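Local atomic coordinates of putative hydrolase (Acinetobacter sp. NBRC 100985, PDB entry 4XUK), a protein that hydrolyses organophosphates, and probably lactones, as a zinc-dependent enzyme of the metallo-beta-lactamase superfamily. Residues V191-G196 with G200-E205. The protein carries 2 engineered substitutions. Sequence-based numbering, arbitrary orientation.
Sequences VINTAG and GHFSYE
Thr-194 and His-201 meet where two antiparallel strands run out into their connecting loop. Thr-194 CB lies 3.7 Å from Ser-203 OG, and its methyl CG2 approaches the same oxygen. Its hydroxyl OG1, held between the backbone N and the carbonyl carbon (chi1 54°), sits at the edge of the His-201 ring in its plane, hydrogen-bonded to ND1 at 2.9 Å. OG1 also lies 3.0 Å from Ser-203 OG, which itself bonds to Ile-216 O; OG1 probably donates here. His-201 NE2 accepts from the backbone N of zinc ligand Asp-218, so ND1 probably donates to OG1; with both nitrogens bonded, rotation of the imidazole is restrained. Backbone pairing sets the register: Ser-203 N donates to Ile-192 O at 2.8 Å, and Thr-194 N to His-201 O at 3.0 Å. On the face opposite Ile-192 and Ser-203, Asn-193 CA stands 3.8 Å from the Phe-202 ring centroid and 10° off its normal, a CH-pi contact, while Val-191 CG1 meets the Tyr-204 ring edge, 3.7 Å from CE1. Asn-193 OD1 accepts from Ala-195 N, an Asx turn. The geometry defines a beta hairpin whose loop supplies zinc ligand His-197, beside the two-zinc site of the metallo-beta-lactamase fold.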
ATOM      1  N   VAL A 191      19.963  11.848 -15.797  1.00 23.39           N
ATOM      2  CA  VAL A 191      20.760  11.131 -14.809  1.00 23.72           C
ATOM      3  C   VAL A 191      21.229  12.077 -13.698  1.00 25.55           C
ATOM      4  O   VAL A 191      21.680  13.196 -13.958  1.00 22.73           O
ATOM      5  CB  VAL A 191      21.932  10.336 -15.459  1.00 24.64           C
ATOM      6  CG1 VAL A 191      21.408   9.446 -16.581  1.00 22.21           C
ATOM      7  CG2 VAL A 191      23.009  11.256 -15.990  1.00 23.77           C
ATOM      8  N   ILE A 192      21.084  11.629 -12.455  1.00 21.62           N
ATOM      9  CA  ILE A 192      21.403  12.460 -11.304  1.00 23.01           C
ATOM     10  C   ILE A 192      22.380  11.747 -10.390  1.00 21.82           C
ATOM     11  O   ILE A 192      22.121  10.626  -9.929  1.00 18.22           O
ATOM     12  CB  ILE A 192      20.118  12.848 -10.535  1.00 25.35           C
ATOM     13  CG1 ILE A 192      19.151  13.560 -11.490  1.00 28.62           C
ATOM     14  CG2 ILE A 192      20.435  13.713  -9.317  1.00 27.59           C
ATOM     15  CD1 ILE A 192      17.817  13.893 -10.882  1.00 34.59           C
ATOM     16  N   ASN A 193      23.512  12.391 -10.127  1.00 22.25           N
ATOM     17  CA  ASN A 193      24.504  11.773  -9.277  1.00 20.69           C
ATOM     18  C   ASN A 193      24.041  11.745  -7.829  1.00 23.98           C
ATOM     19  O   ASN A 193      23.774  12.787  -7.217  1.00 19.66           O
ATOM     20  CB  ASN A 193      25.858  12.469  -9.396  1.00 25.01           C
ATOM     21  CG  ASN A 193      26.937  11.744  -8.623  1.00 21.63           C
ATOM     22  OD1 ASN A 193      26.874  11.649  -7.397  1.00 23.08           O
ATOM     23  ND2 ASN A 193      27.925  11.216  -9.333  1.00 22.21           N
ATOM     24  N   THR A 194      23.936  10.538  -7.286  1.00 20.16           N
ATOM     25  CA  THR A 194      23.561  10.371  -5.893  1.00 20.99           C
ATOM     26  C   THR A 194      24.526   9.372  -5.264  1.00 18.27           C
ATOM     27  O   THR A 194      24.122   8.404  -4.633  1.00 17.26           O
ATOM     28  CB  THR A 194      22.096   9.912  -5.746  1.00 19.45           C
ATOM     29  OG1 THR A 194      21.872   8.725  -6.521  1.00 17.31           O
ATOM     30  CG2 THR A 194      21.148  11.001  -6.217  1.00 23.12           C
ATOM     31  N   ALA A 195      25.815   9.620  -5.462  1.00 19.27           N
ATOM     32  CA  ALA A 195      26.863   8.742  -4.955  1.00 20.69           C
ATOM     33  C   ALA A 195      26.918   8.677  -3.436  1.00 19.72           C
ATOM     34  O   ALA A 195      26.491   9.601  -2.747  1.00 19.01           O
ATOM     35  CB  ALA A 195      28.225   9.177  -5.500  1.00 20.80           C
ATOM     36  N   GLY A 196      27.470   7.577  -2.933  1.00 19.08           N
ATOM     37  CA  GLY A 196      27.669   7.382  -1.510  1.00 19.51           C
ATOM     38  C   GLY A 196      27.389   5.935  -1.187  1.00 19.39           C
ATOM     39  O   GLY A 196      28.272   5.201  -0.738  1.00 19.94           O
ATOM     40  N   GLY A 200      29.351   5.083  -7.672  1.00 18.97           N
ATOM     41  CA  GLY A 200      28.738   5.609  -8.883  1.00 19.96           C
ATOM     42  C   GLY A 200      27.224   5.478  -8.889  1.00 20.79           C
ATOM     43  O   GLY A 200      26.601   5.355  -9.952  1.00 19.23           O
ATOM     44  N   HIS A 201      26.628   5.516  -7.700  1.00 20.55           N
ATOM     45  CA  HIS A 201      25.178   5.415  -7.587  1.00 18.23           C
ATOM     46  C   HIS A 201      24.532   6.629  -8.224  1.00 17.99           C
ATOM     47  O   HIS A 201      24.915   7.763  -7.932  1.00 18.81           O
ATOM     48  CB  HIS A 201      24.751   5.294  -6.120  1.00 17.77           C
ATOM     49  CG  HIS A 201      23.301   4.969  -5.942  1.00 16.74           C
ATOM     50  ND1 HIS A 201      22.308   5.921  -6.021  1.00 17.67           N
ATOM     51  CD2 HIS A 201      22.675   3.792  -5.700  1.00 15.71           C
ATOM     52  CE1 HIS A 201      21.133   5.346  -5.828  1.00 17.25           C
ATOM     53  NE2 HIS A 201      21.327   4.055  -5.637  1.00 16.72           N
ATOM     54  N   PHE A 202      23.574   6.388  -9.115  1.00 15.32           N
ATOM     55  CA  PHE A 202      22.824   7.462  -9.747  1.00 18.14           C
ATOM     56  C   PHE A 202      21.329   7.221  -9.604  1.00 18.69           C
ATOM     57  O   PHE A 202      20.869   6.070  -9.530  1.00 18.96           O
ATOM     58  CB  PHE A 202      23.126   7.530 -11.249  1.00 18.62           C
ATOM     59  CG  PHE A 202      24.255   8.462 -11.623  1.00 19.64           C
ATOM     60  CD1 PHE A 202      25.560   8.189 -11.238  1.00 17.90           C
ATOM     61  CD2 PHE A 202      24.012   9.587 -12.401  1.00 22.50           C
ATOM     62  CE1 PHE A 202      26.610   9.040 -11.604  1.00 23.92           C
ATOM     63  CE2 PHE A 202      25.050  10.438 -12.770  1.00 22.64           C
ATOM     64  CZ  PHE A 202      26.349  10.165 -12.364  1.00 20.16           C
ATOM     65  N   SER A 203      20.566   8.306  -9.594  1.00 18.07           N
ATOM     66  CA  SER A 203      19.117   8.205  -9.671  1.00 17.07           C
ATOM     67  C   SER A 203      18.697   8.716 -11.043  1.00 18.57           C
ATOM     68  O   SER A 203      19.503   9.332 -11.740  1.00 20.84           O
ATOM     69  CB  SER A 203      18.454   9.011  -8.549  1.00 17.37           C
ATOM     70  OG  SER A 203      18.958   8.620  -7.283  1.00 20.51           O
ATOM     71  N   TYR A 204      17.445   8.461 -11.431  1.00 19.06           N
ATOM     72  CA  TYR A 204      16.966   8.840 -12.750  1.00 17.71           C
ATOM     73  C   TYR A 204      15.664   9.624 -12.638  1.00 21.29           C
ATOM     74  O   TYR A 204      14.720   9.181 -11.977  1.00 19.18           O
ATOM     75  CB  TYR A 204      16.759   7.590 -13.613  1.00 18.56           C
ATOM     76  CG  TYR A 204      18.015   6.774 -13.789  1.00 17.75           C
ATOM     77  CD1 TYR A 204      19.018   7.197 -14.656  1.00 17.19           C
ATOM     78  CD2 TYR A 204      18.208   5.589 -13.084  1.00 18.13           C
ATOM     79  CE1 TYR A 204      20.175   6.462 -14.822  1.00 19.66           C
ATOM     80  CE2 TYR A 204      19.369   4.840 -13.248  1.00 16.97           C
ATOM     81  CZ  TYR A 204      20.347   5.288 -14.111  1.00 17.09           C
ATOM     82  OH  TYR A 204      21.509   4.555 -14.285  1.00 17.91           O
ATOM     83  N   GLU A 205      15.618  10.794 -13.275  1.00 21.63           N
ATOM     84  CA  GLU A 205      14.414  11.625 -13.243  1.00 22.79           C
ATOM     85  C   GLU A 205      13.693  11.644 -14.592  1.00 23.11           C
ATOM     86  O   GLU A 205      14.307  11.883 -15.644  1.00 20.86           O
ATOM     87  CB  GLU A 205      14.747  13.050 -12.797  1.00 22.53           C
ATOM     88  CG  GLU A 205      13.508  13.928 -12.614  1.00 29.23           C
ATOM     89  CD  GLU A 205      13.845  15.298 -12.064  1.00 37.64           C
ATOM     90  OE1 GLU A 205      15.047  15.632 -11.994  1.00 40.69           O
ATOM     91  OE2 GLU A 205      12.905  16.033 -11.703  1.00 40.92           O
TER